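Local coordinates for protein pantothenate synthetase (Francisella tularensis subsp. tularensis, PDB 3N8H) that probably condenses pantoate with beta-alanine to pantothenate, consuming ATP and passing through a pantoyl-adenylate intermediate, at residues P144-G150 against N170-C176; S188-L194 against K249-I253; L209-F214 against F256-P262. All blocks are in the same frame, centred on the assembly; numbering follows the deposited sequence.

Contact 1. Residues P144-G150 against N170-C176. With AMP (adenosine monophosphate), chain D.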
loop_
_atom_site.group_PDB
_atom_site.type_symbol
_atom_site.label_atom_id
_atom_site.label_comp_id
_atom_site.label_asym_id
_atom_site.label_seq_id
_atom_site.Cartn_x
_atom_site.Cartn_y
_atom_site.Cartn_z
ATOM N N PRO A 144 14.514 0.283 -7.781
ATOM C CA PRO A 144 15.904 -0.144 -7.746
ATOM C C PRO A 144 16.007 -1.655 -7.826
ATOM O O PRO A 144 15.030 -2.365 -7.576
ATOM C CB PRO A 144 16.372 0.330 -6.362
ATOM C CG PRO A 144 15.121 0.212 -5.521
ATOM C CD PRO A 144 13.997 0.613 -6.440
ATOM N N ASN A 145 17.206 -2.128 -8.143
ATOM C CA ASN A 145 17.530 -3.543 -8.089
ATOM C C ASN A 145 17.871 -3.971 -6.668
ATOM O O ASN A 145 17.516 -5.088 -6.241
ATOM C CB ASN A 145 18.722 -3.838 -8.997
ATOM C CG ASN A 145 18.434 -3.539 -10.444
ATOM O OD1 ASN A 145 18.985 -2.593 -11.026
ATOM N ND2 ASN A 145 17.567 -4.344 -11.046
ATOM N N ASN A 146 18.566 -3.080 -5.948
ATOM C CA ASN A 146 19.055 -3.369 -4.603
ATOM C C ASN A 146 18.737 -2.281 -3.584
ATOM O O ASN A 146 18.989 -1.098 -3.818
ATOM C CB ASN A 146 20.562 -3.614 -4.607
ATOM C CG ASN A 146 20.947 -4.838 -5.428
ATOM O OD1 ASN A 146 20.508 -5.952 -5.156
ATOM N ND2 ASN A 146 21.760 -4.626 -6.437
ATOM N N LEU A 147 18.201 -2.704 -2.444
ATOM C CA LEU A 147 17.850 -1.780 -1.361
ATOM C C LEU A 147 18.754 -2.030 -0.152
ATOM O O LEU A 147 18.866 -3.159 0.303
ATOM C CB LEU A 147 16.385 -1.977 -0.931
ATOM C CG LEU A 147 15.872 -1.075 0.206
ATOM C CD1 LEU A 147 16.008 0.392 -0.165
ATOM C CD2 LEU A 147 14.393 -1.420 0.615
ATOM N N TYR A 148 19.358 -0.969 0.382
ATOM C CA TYR A 148 20.299 -1.088 1.513
ATOM C C TYR A 148 19.692 -0.494 2.789
ATOM O O TYR A 148 19.255 0.659 2.795
ATOM C CB TYR A 148 21.673 -0.447 1.150
ATOM C CG TYR A 148 22.267 -1.175 -0.039
ATOM C CD1 TYR A 148 23.160 -2.213 0.135
ATOM C CD2 TYR A 148 21.833 -0.899 -1.314
ATOM C CE1 TYR A 148 23.646 -2.942 -0.948
ATOM C CE2 TYR A 148 22.311 -1.608 -2.397
ATOM C CZ TYR A 148 23.208 -2.629 -2.216
ATOM O OH TYR A 148 23.673 -3.316 -3.330
ATOM N N LEU A 149 19.637 -1.323 3.839
ATOM C CA LEU A 149 19.007 -0.986 5.107
ATOM C C LEU A 149 19.957 -1.337 6.249
ATOM O O LEU A 149 20.715 -2.310 6.155
ATOM C CB LEU A 149 17.692 -1.771 5.293
ATOM C CG LEU A 149 16.528 -1.605 4.303
ATOM C CD1 LEU A 149 15.377 -2.524 4.688
ATOM C CD2 LEU A 149 16.057 -0.146 4.257
ATOM N N GLY A 150 19.911 -0.553 7.330
ATOM C CA GLY A 150 20.738 -0.820 8.489
ATOM C C GLY A 150 20.042 -1.787 9.451
ATOM O O GLY A 150 18.838 -1.694 9.713
ATOM N N ASN A 170 10.260 -6.219 -7.168
ATOM C CA ASN A 170 11.434 -7.031 -7.505
ATOM C C ASN A 170 12.726 -6.299 -7.164
ATOM O O ASN A 170 13.398 -5.731 -8.023
ATOM C CB ASN A 170 11.405 -7.484 -8.973
ATOM C CG ASN A 170 12.346 -8.640 -9.240
ATOM O OD1 ASN A 170 13.310 -8.847 -8.504
ATOM N ND2 ASN A 170 12.067 -9.408 -10.292
ATOM N N THR A 171 13.030 -6.289 -5.875
ATOM C CA THR A 171 14.158 -5.571 -5.328
ATOM C C THR A 171 14.781 -6.481 -4.275
ATOM O O THR A 171 14.073 -7.067 -3.466
ATOM C CB THR A 171 13.700 -4.256 -4.664
ATOM O OG1 THR A 171 13.308 -3.319 -5.679
ATOM C CG2 THR A 171 14.824 -3.655 -3.847
ATOM N N LYS A 172 16.099 -6.627 -4.306
ATOM C CA LYS A 172 16.771 -7.393 -3.276
ATOM C C LYS A 172 17.030 -6.471 -2.083
ATOM O O LYS A 172 17.292 -5.277 -2.255
ATOM C CB LYS A 172 18.077 -7.982 -3.808
ATOM C CG LYS A 172 18.840 -8.796 -2.794
ATOM C CD LYS A 172 19.647 -9.909 -3.459
ATOM C CE LYS A 172 21.145 -9.621 -3.432
ATOM N NZ LYS A 172 21.587 -8.715 -4.535
ATOM N N ILE A 173 16.927 -7.015 -0.878
ATOM C CA ILE A 173 17.233 -6.239 0.331
ATOM C C ILE A 173 18.550 -6.686 0.960
ATOM O O ILE A 173 18.718 -7.855 1.290
ATOM C CB ILE A 173 16.095 -6.322 1.345
ATOM C CG1 ILE A 173 14.906 -5.521 0.813
ATOM C CG2 ILE A 173 16.530 -5.786 2.727
ATOM C CD1 ILE A 173 13.590 -6.005 1.299
ATOM N N ILE A 174 19.471 -5.736 1.108
ATOM C CA ILE A 174 20.774 -5.959 1.721
ATOM C C ILE A 174 20.808 -5.294 3.117
ATOM O O ILE A 174 20.713 -4.076 3.224
ATOM C CB ILE A 174 21.903 -5.355 0.853
ATOM C CG1 ILE A 174 21.864 -5.930 -0.574
ATOM C CG2 ILE A 174 23.266 -5.644 1.485
ATOM C CD1 ILE A 174 20.705 -5.409 -1.423
ATOM N N VAL A 175 20.914 -6.100 4.174
ATOM C CA VAL A 175 21.002 -5.576 5.545
ATOM C C VAL A 175 22.460 -5.354 5.952
ATOM O O VAL A 175 23.308 -6.216 5.717
ATOM C CB VAL A 175 20.336 -6.544 6.549
ATOM C CG1 VAL A 175 20.292 -5.927 7.939
ATOM C CG2 VAL A 175 18.935 -6.877 6.065
ATOM N N CYS A 176 22.740 -4.218 6.583
ATOM C CA CYS A 176 24.108 -3.798 6.856
ATOM C C CYS A 176 24.347 -3.575 8.349
ATOM O O CYS A 176 23.461 -3.091 9.035
ATOM C CB CYS A 176 24.408 -2.506 6.081
ATOM S SG CYS A 176 24.235 -2.672 4.267
HETATM P P AMP D . 17.487 7.151 9.033
HETATM O O1P AMP D . 18.089 8.249 8.162
HETATM O O2P AMP D . 17.886 7.152 10.478
HETATM O O3P AMP D . 16.024 6.984 8.837
HETATM O "O5'" AMP D . 18.268 5.827 8.515
HETATM C "C5'" AMP D . 18.443 5.532 7.128
HETATM C "C4'" AMP D . 19.052 4.161 6.961
HETATM O "O4'" AMP D . 20.367 4.147 7.603
HETATM C "C3'" AMP D . 18.235 3.024 7.599
HETATM O "O3'" AMP D . 18.376 1.827 6.816
HETATM C "C2'" AMP D . 18.933 2.845 8.941
HETATM O "O2'" AMP D . 18.747 1.591 9.578
HETATM C "C1'" AMP D . 20.389 3.094 8.556
HETATM N N9 AMP D . 21.227 3.430 9.713
HETATM C C8 AMP D . 20.960 4.381 10.637
HETATM N N7 AMP D . 21.929 4.398 11.596
HETATM C C5 AMP D . 22.818 3.418 11.295
HETATM C C6 AMP D . 24.068 2.905 11.895
HETATM N N6 AMP D . 24.529 3.452 13.031
HETATM N N1 AMP D . 24.713 1.890 11.292
HETATM C C2 AMP D . 24.208 1.340 10.162
HETATM N N3 AMP D . 23.080 1.759 9.551
HETATM C C4 AMP D . 22.349 2.785 10.059
HETATM O O HOH W 1 14.296 -3.997 -9.978
HETATM O O HOH W 2 15.913 -6.629 -9.601
#
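Strands 146-150 and 172-176 are the two parallel strands of a beta-alpha-beta unit of the nucleotide-binding sheet, paired in register from N146 with K172 to G150 with C176. The ladder zigzags: K172 N donates to N145 O, L147 N to K172 O, I174 N to L147 O at 2.8 Å, L149 N to I174 O and C176 N to L149 O, this last bond the most bent at 140°. Just ahead of the ladder the T171 hydroxyl adds a side-chain bond, OG1 donating to P144 O over 2.7 Å, while T171 CG2 rests 3.7 Å from L147 CB.

On the face that carries Y148, the phenol ring and I174 lie side by side and point the same way. With CG1 anti to its carbonyl carbon (chi1 -56°) and the chain then bent at chi2, I174 brings CD1 over one ring face, 4.1 Å from the centroid in a CH-pi contact, and C176 SG sits at the ring edge, 4.3 Å from Y148 CD1. Next to them the bent chain of K172 returns NZ to N146 OD1 at 3.0 Å, while N146 ND2 is bonded to N50. The other face is aliphatic: L147 CD2 meets I173 CG1 and L149 CD1 meets I173 CG2.

G150 closes the strand at the nucleotide. Its N donates to AMP O3' at 2.9 Å and weakly to O2', and the lack of a side chain lets ribose and adenine come close to the strand end.

Helix 154-166, the crossover of the unit, packs on L147, L149, I173 and V175; helix 37-49 lies against Y148, I174 and C176, its E49 bonded to Y148 OH, and strand 26-31 continues the sheet beyond 146-150.

Contact 2. Residues S188-L194 against K249-I253. With PRO (proline), chain C.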
loop_
_atom_site.group_PDB
_atom_site.type_symbol
_atom_site.label_atom_id
_atom_site.label_comp_id
_atom_site.label_asym_id
_atom_site.label_seq_id
_atom_site.Cartn_x
_atom_site.Cartn_y
_atom_site.Cartn_z
ATOM N N SER A 188 23.685 7.754 14.985
ATOM C CA SER A 188 22.294 8.119 14.689
ATOM C C SER A 188 22.187 9.631 14.463
ATOM O O SER A 188 22.889 10.394 15.124
ATOM C CB SER A 188 21.404 7.720 15.864
ATOM O OG SER A 188 20.071 7.512 15.441
ATOM N N SER A 189 21.306 10.058 13.557
ATOM C CA SER A 189 21.150 11.485 13.253
ATOM C C SER A 189 20.724 12.297 14.475
ATOM O O SER A 189 21.205 13.407 14.688
ATOM C CB SER A 189 20.164 11.713 12.091
ATOM O OG SER A 189 20.653 11.111 10.899
ATOM N N ARG A 190 19.816 11.739 15.274
ATOM C CA ARG A 190 19.347 12.418 16.477
ATOM C C ARG A 190 20.483 12.665 17.483
ATOM O O ARG A 190 20.366 13.537 18.358
ATOM C CB ARG A 190 18.186 11.642 17.126
ATOM C CG ARG A 190 16.827 11.846 16.437
ATOM C CD ARG A 190 15.714 11.055 17.171
ATOM N NE ARG A 190 14.441 11.055 16.449
ATOM C CZ ARG A 190 14.124 10.175 15.501
ATOM N NH1 ARG A 190 14.983 9.220 15.169
ATOM N NH2 ARG A 190 12.951 10.238 14.884
ATOM N N ASN A 191 21.577 11.907 17.357
ATOM C CA ASN A 191 22.756 12.130 18.193
ATOM C C ASN A 191 23.234 13.583 18.084
ATOM O O ASN A 191 23.889 14.096 18.998
ATOM C CB ASN A 191 23.938 11.218 17.786
ATOM C CG ASN A 191 23.766 9.760 18.213
ATOM O OD1 ASN A 191 22.701 9.345 18.674
ATOM N ND2 ASN A 191 24.831 8.976 18.048
ATOM N N LYS A 192 22.960 14.226 16.943
ATOM C CA LYS A 192 23.444 15.599 16.736
ATOM C C LYS A 192 22.727 16.562 17.681
ATOM O O LYS A 192 23.160 17.691 17.867
ATOM C CB LYS A 192 23.293 16.048 15.275
ATOM C CG LYS A 192 24.175 15.260 14.301
ATOM C CD LYS A 192 23.496 15.041 12.957
ATOM C CE LYS A 192 24.110 13.853 12.219
ATOM N NZ LYS A 192 24.637 14.262 10.900
ATOM N N ASN A 193 21.631 16.093 18.275
ATOM C CA ASN A 193 20.857 16.897 19.212
ATOM C C ASN A 193 21.332 16.729 20.649
ATOM O O ASN A 193 20.868 17.430 21.546
ATOM C CB ASN A 193 19.362 16.582 19.088
ATOM C CG ASN A 193 18.740 17.210 17.846
ATOM O OD1 ASN A 193 19.336 18.099 17.223
ATOM N ND2 ASN A 193 17.550 16.746 17.474
ATOM N N LEU A 194 22.277 15.813 20.860
ATOM C CA LEU A 194 22.833 15.597 22.197
ATOM C C LEU A 194 23.842 16.670 22.575
ATOM O O LEU A 194 24.746 16.991 21.790
ATOM C CB LEU A 194 23.540 14.251 22.279
ATOM C CG LEU A 194 22.748 12.969 22.045
ATOM C CD1 LEU A 194 23.753 11.795 21.913
ATOM C CD2 LEU A 194 21.747 12.746 23.180
ATOM N N LYS A 249 15.584 15.096 25.597
ATOM C CA LYS A 249 14.484 14.935 24.637
ATOM C C LYS A 249 14.867 14.077 23.445
ATOM O O LYS A 249 14.103 13.963 22.474
ATOM C CB LYS A 249 13.999 16.291 24.118
ATOM C CG LYS A 249 13.014 17.010 25.025
ATOM C CD LYS A 249 13.708 17.975 25.963
ATOM C CE LYS A 249 12.682 18.732 26.806
ATOM N NZ LYS A 249 13.292 19.815 27.640
ATOM N N VAL A 250 16.046 13.464 23.517
ATOM C CA VAL A 250 16.579 12.719 22.381
ATOM C C VAL A 250 16.305 11.244 22.570
ATOM O O VAL A 250 16.753 10.650 23.547
ATOM C CB VAL A 250 18.120 12.966 22.185
ATOM C CG1 VAL A 250 18.666 12.147 20.991
ATOM C CG2 VAL A 250 18.392 14.435 21.993
ATOM N N ARG A 251 15.570 10.646 21.630
ATOM C CA ARG A 251 15.212 9.243 21.769
ATOM C C ARG A 251 16.111 8.395 20.867
ATOM O O ARG A 251 16.093 8.562 19.651
ATOM C CB ARG A 251 13.740 9.009 21.427
ATOM C CG ARG A 251 13.211 7.621 21.789
ATOM C CD ARG A 251 11.777 7.415 21.235
ATOM N NE ARG A 251 11.325 6.068 21.533
ATOM C CZ ARG A 251 11.552 5.013 20.748
ATOM N NH1 ARG A 251 12.177 5.172 19.603
ATOM N NH2 ARG A 251 11.133 3.806 21.107
ATOM N N LEU A 252 16.898 7.510 21.475
ATOM C CA LEU A 252 17.792 6.601 20.739
ATOM C C LEU A 252 17.411 5.129 20.919
ATOM O O LEU A 252 16.870 4.758 21.962
ATOM C CB LEU A 252 19.225 6.783 21.219
ATOM C CG LEU A 252 19.786 8.202 21.066
ATOM C CD1 LEU A 252 21.239 8.208 21.498
ATOM C CD2 LEU A 252 19.597 8.717 19.617
ATOM N N ILE A 253 17.700 4.303 19.900
ATOM C CA ILE A 253 17.397 2.876 19.948
ATOM C C ILE A 253 18.620 2.088 19.537
ATOM O O ILE A 253 19.559 2.624 18.910
ATOM C CB ILE A 253 16.191 2.471 19.035
ATOM C CG1 ILE A 253 16.617 2.214 17.570
ATOM C CG2 ILE A 253 15.077 3.505 19.119
ATOM C CD1 ILE A 253 15.465 1.836 16.633
HETATM N N PRO C . 14.803 6.478 11.565
HETATM C CA PRO C . 13.384 6.603 11.243
HETATM C C PRO C . 12.694 7.538 12.238
HETATM O O PRO C . 13.315 7.923 13.237
HETATM C CB PRO C . 12.871 5.172 11.405
HETATM C CG PRO C . 14.051 4.324 11.059
HETATM C CD PRO C . 15.262 5.078 11.546
HETATM O O HOH W 3 17.825 5.699 17.002
#
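Van der Waals packing joins the 3-10 turn 189-193, in the loop before helix 196-210, to the start of strand 250-257 at the edge of the three-stranded antiparallel sheet. The turn is held by its own backbone, N191 N bonding S188 O and N193 N bonding R190 O among others, and the valine and leucine methyls of the strand meet both carbons and two oxygens of it.

V250 is the centre of the packing. Its CG1, anti to the backbone N (chi1 179°), reaches R190 O at 3.4 Å and lies 3.9 Å from R190 CB; its CG2 touches N193 CB at 3.7 Å. L194 crosses V250 at about a right angle, CD2 coming within 3.8 Å of V250 CB. Two residues along the strand, L252 presents both methyls to the amide of N191, also at about a right angle, with CD2 3.3 Å from N191 OD1. The nitrogen of that amide is bonded to P186 O.

R190 lays the inner part of its side chain on the strand and carries its guanidinium to the ligand. The chain is extended from CG to NE and passes R251 O, CD standing 3.5 Å from it. NH1 and NH2 then both donate to one oxygen of the bound proline, each at 2.9 Å, the ligand carboxyl carbon lying in the guanidinium plane at its edge. NH2 also has a salt bridge to D69, and R251 has one to E120. A water links S188 OG with I253 N.

Two chemistries therefore share the turn: van der Waals packing holds it on the strand, while the guanidinium, paired with D69, is placed to hold a carboxylate, as it does the proline oxygen and probably that of a substrate.

Contact 3. Residues L209-F214 against F256-P262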
loop_
_atom_site.group_PDB
_atom_site.type_symbol
_atom_site.label_atom_id
_atom_site.label_comp_id
_atom_site.label_asym_id
_atom_site.label_seq_id
_atom_site.Cartn_x
_atom_site.Cartn_y
_atom_site.Cartn_z
ATOM N N LEU A 209 26.394 -1.472 29.265
ATOM C CA LEU A 209 25.920 -2.537 28.400
ATOM C C LEU A 209 27.034 -3.533 28.085
ATOM O O LEU A 209 26.823 -4.737 28.122
ATOM C CB LEU A 209 25.312 -1.954 27.115
ATOM C CG LEU A 209 23.964 -1.223 27.296
ATOM C CD1 LEU A 209 23.557 -0.449 26.019
ATOM C CD2 LEU A 209 22.859 -2.198 27.760
ATOM N N ARG A 210 28.226 -3.023 27.790
ATOM C CA ARG A 210 29.366 -3.878 27.427
ATOM C C ARG A 210 29.813 -4.840 28.522
ATOM O O ARG A 210 30.349 -5.901 28.228
ATOM C CB ARG A 210 30.547 -3.028 26.974
ATOM C CG ARG A 210 30.470 -2.740 25.513
ATOM C CD ARG A 210 31.720 -2.084 24.986
ATOM N NE ARG A 210 31.598 -1.970 23.539
ATOM C CZ ARG A 210 32.340 -1.174 22.783
ATOM N NH1 ARG A 210 33.280 -0.417 23.335
ATOM N NH2 ARG A 210 32.138 -1.150 21.473
ATOM N N GLN A 211 29.603 -4.458 29.774
ATOM C CA GLN A 211 29.901 -5.320 30.913
ATOM C C GLN A 211 28.746 -6.234 31.341
ATOM O O GLN A 211 28.873 -6.957 32.320
ATOM C CB GLN A 211 30.296 -4.465 32.123
ATOM C CG GLN A 211 31.404 -3.470 31.852
ATOM C CD GLN A 211 31.643 -2.548 33.031
ATOM O OE1 GLN A 211 30.806 -2.445 33.928
ATOM N NE2 GLN A 211 32.786 -1.873 33.034
ATOM N N ASP A 212 27.613 -6.194 30.648
ATOM C CA ASP A 212 26.431 -6.898 31.148
ATOM C C ASP A 212 26.212 -8.237 30.479
ATOM O O ASP A 212 26.602 -8.424 29.329
ATOM C CB ASP A 212 25.163 -6.049 30.999
ATOM C CG ASP A 212 24.228 -6.212 32.178
ATOM O OD1 ASP A 212 24.467 -5.545 33.202
ATOM O OD2 ASP A 212 23.275 -7.019 32.094
ATOM N N ASP A 213 25.586 -9.166 31.208
ATOM C CA ASP A 213 25.228 -10.460 30.645
ATOM C C ASP A 213 23.734 -10.543 30.354
ATOM O O ASP A 213 23.266 -11.503 29.741
ATOM C CB ASP A 213 25.693 -11.631 31.532
ATOM C CG ASP A 213 25.051 -11.630 32.915
ATOM O OD1 ASP A 213 24.030 -10.941 33.119
ATOM O OD2 ASP A 213 25.582 -12.332 33.806
ATOM N N PHE A 214 22.995 -9.522 30.783
ATOM C CA PHE A 214 21.583 -9.410 30.433
ATOM C C PHE A 214 20.754 -10.507 31.114
ATOM O O PHE A 214 19.654 -10.824 30.682
ATOM C CB PHE A 214 21.411 -9.477 28.917
ATOM C CG PHE A 214 22.216 -8.433 28.179
ATOM C CD1 PHE A 214 21.797 -7.111 28.155
ATOM C CD2 PHE A 214 23.413 -8.764 27.564
ATOM C CE1 PHE A 214 22.537 -6.139 27.504
ATOM C CE2 PHE A 214 24.165 -7.788 26.907
ATOM C CZ PHE A 214 23.724 -6.474 26.886
ATOM N N PHE A 256 21.276 -5.657 19.406
ATOM C CA PHE A 256 22.496 -6.435 19.152
ATOM C C PHE A 256 22.276 -7.857 19.661
ATOM O O PHE A 256 21.362 -8.098 20.455
ATOM C CB PHE A 256 23.710 -5.787 19.862
ATOM C CG PHE A 256 23.390 -5.230 21.241
ATOM C CD1 PHE A 256 23.222 -6.078 22.323
ATOM C CD2 PHE A 256 23.239 -3.858 21.443
ATOM C CE1 PHE A 256 22.929 -5.574 23.599
ATOM C CE2 PHE A 256 22.930 -3.345 22.713
ATOM C CZ PHE A 256 22.775 -4.221 23.794
ATOM N N LEU A 257 23.100 -8.799 19.198
ATOM C CA LEU A 257 23.080 -10.170 19.715
ATOM C C LEU A 257 23.404 -10.173 21.205
ATOM O O LEU A 257 24.286 -9.451 21.641
ATOM C CB LEU A 257 24.105 -11.023 18.979
ATOM C CG LEU A 257 23.836 -11.289 17.499
ATOM C CD1 LEU A 257 25.046 -11.931 16.844
ATOM C CD2 LEU A 257 22.618 -12.185 17.355
ATOM N N LYS A 258 22.678 -10.976 21.985
ATOM C CA LYS A 258 22.899 -11.061 23.430
ATOM C C LYS A 258 24.298 -11.568 23.759
ATOM O O LYS A 258 24.938 -11.082 24.685
ATOM C CB LYS A 258 21.819 -11.937 24.087
ATOM C CG LYS A 258 21.961 -12.130 25.606
ATOM C CD LYS A 258 22.857 -13.322 25.947
ATOM C CE LYS A 258 22.797 -13.694 27.428
ATOM N NZ LYS A 258 21.445 -14.178 27.839
ATOM N N GLU A 259 24.768 -12.542 22.982
ATOM C CA GLU A 259 26.085 -13.146 23.183
ATOM C C GLU A 259 27.235 -12.151 22.989
ATOM O O GLU A 259 28.285 -12.259 23.640
ATOM C CB GLU A 259 26.262 -14.340 22.231
ATOM C CG GLU A 259 27.716 -14.694 21.893
ATOM C CD GLU A 259 28.446 -15.435 23.015
ATOM O OE1 GLU A 259 27.783 -15.887 23.976
ATOM O OE2 GLU A 259 29.688 -15.572 22.927
ATOM N N THR A 260 27.048 -11.185 22.090
ATOM C CA THR A 260 28.120 -10.240 21.762
ATOM C C THR A 260 28.006 -8.891 22.474
ATOM O O THR A 260 29.016 -8.277 22.820
ATOM C CB THR A 260 28.218 -9.984 20.241
ATOM O OG1 THR A 260 27.056 -9.276 19.788
ATOM C CG2 THR A 260 28.340 -11.298 19.488
ATOM N N GLY A 261 26.783 -8.419 22.687
ATOM C CA GLY A 261 26.605 -7.074 23.208
ATOM C C GLY A 261 26.925 -6.078 22.093
ATOM O O GLY A 261 27.073 -6.479 20.924
ATOM N N PRO A 262 27.009 -4.777 22.428
ATOM C CA PRO A 262 27.258 -3.781 21.377
ATOM C C PRO A 262 28.754 -3.651 21.104
ATOM O O PRO A 262 29.370 -2.637 21.419
ATOM C CB PRO A 262 26.673 -2.484 21.970
ATOM C CG PRO A 262 26.831 -2.651 23.446
ATOM C CD PRO A 262 26.717 -4.147 23.734
#
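The end of helix 196-210 and the turn after it run beside the end of strand 250-257 and the loop that follows, R210 CA and G261 CA coming within 6.0 Å. R210 grips P262 O side-on with two nitrogens, NE and NH2, both 3.1 Å away. The NH2 bond lies in the carbonyl plane, whereas NE stands above it; the oxygen itself lies close to the guanidinium plane. NH1 is taken by P182 O. Along the same chain the aliphatic part slants past the proline ring, R210 CG 4.2 Å from P262 CG, and L209 CB approaches the same CG at 4.0 Å.

F214 and F256 meet obliquely, centroids 5.7 Å apart and planes at 48°. F214 CZ comes to F256 CE1 at 3.5 Å, near the plane of the F256 ring, and P262 CD lies over the centre of one face of that ring. F256 is held with CG between backbone N and carbonyl carbon (chi1 39°), which turns its ring to F214. The F214 ring in turn is covered on one face by D212 CB; D212 OD2 takes F214 N in an Asx turn, which probably helps to hold F214 in its positive-phi backbone. K258 and F214 run antiparallel alongside each other, and K258 CE comes 3.2 Å from D213 O.

I241 and L220 add to the aromatic packing. One carbonyl thus receives two N-H groups from a charged side chain, which should tether the loop after the strand to the helix end, and the phenylalanines and P262 bury carbon beside that polar grip.

From the N terminus, contact 1 comes first: it closes the short crossover through helix 154-166 and pairs the last two strands of the parallel nucleotide-binding sheet. The chain then leaves strand 172-176 for the loop of contact 2, which returns 55 residues later on strand 250-257. Contact 3 opens before contact 2 closes and ends beyond it, so these two cross: helix 196-210 leads from one to the other, and both use strand 250-257, near its start in contact 2 and at its end in contact 3. Contact 1 lies within the parallel sheet, at the AMP site, contact 2 brings the proline-site arginine against the C-terminal sheet, and contact 3 joins that sheet to helix 196-210.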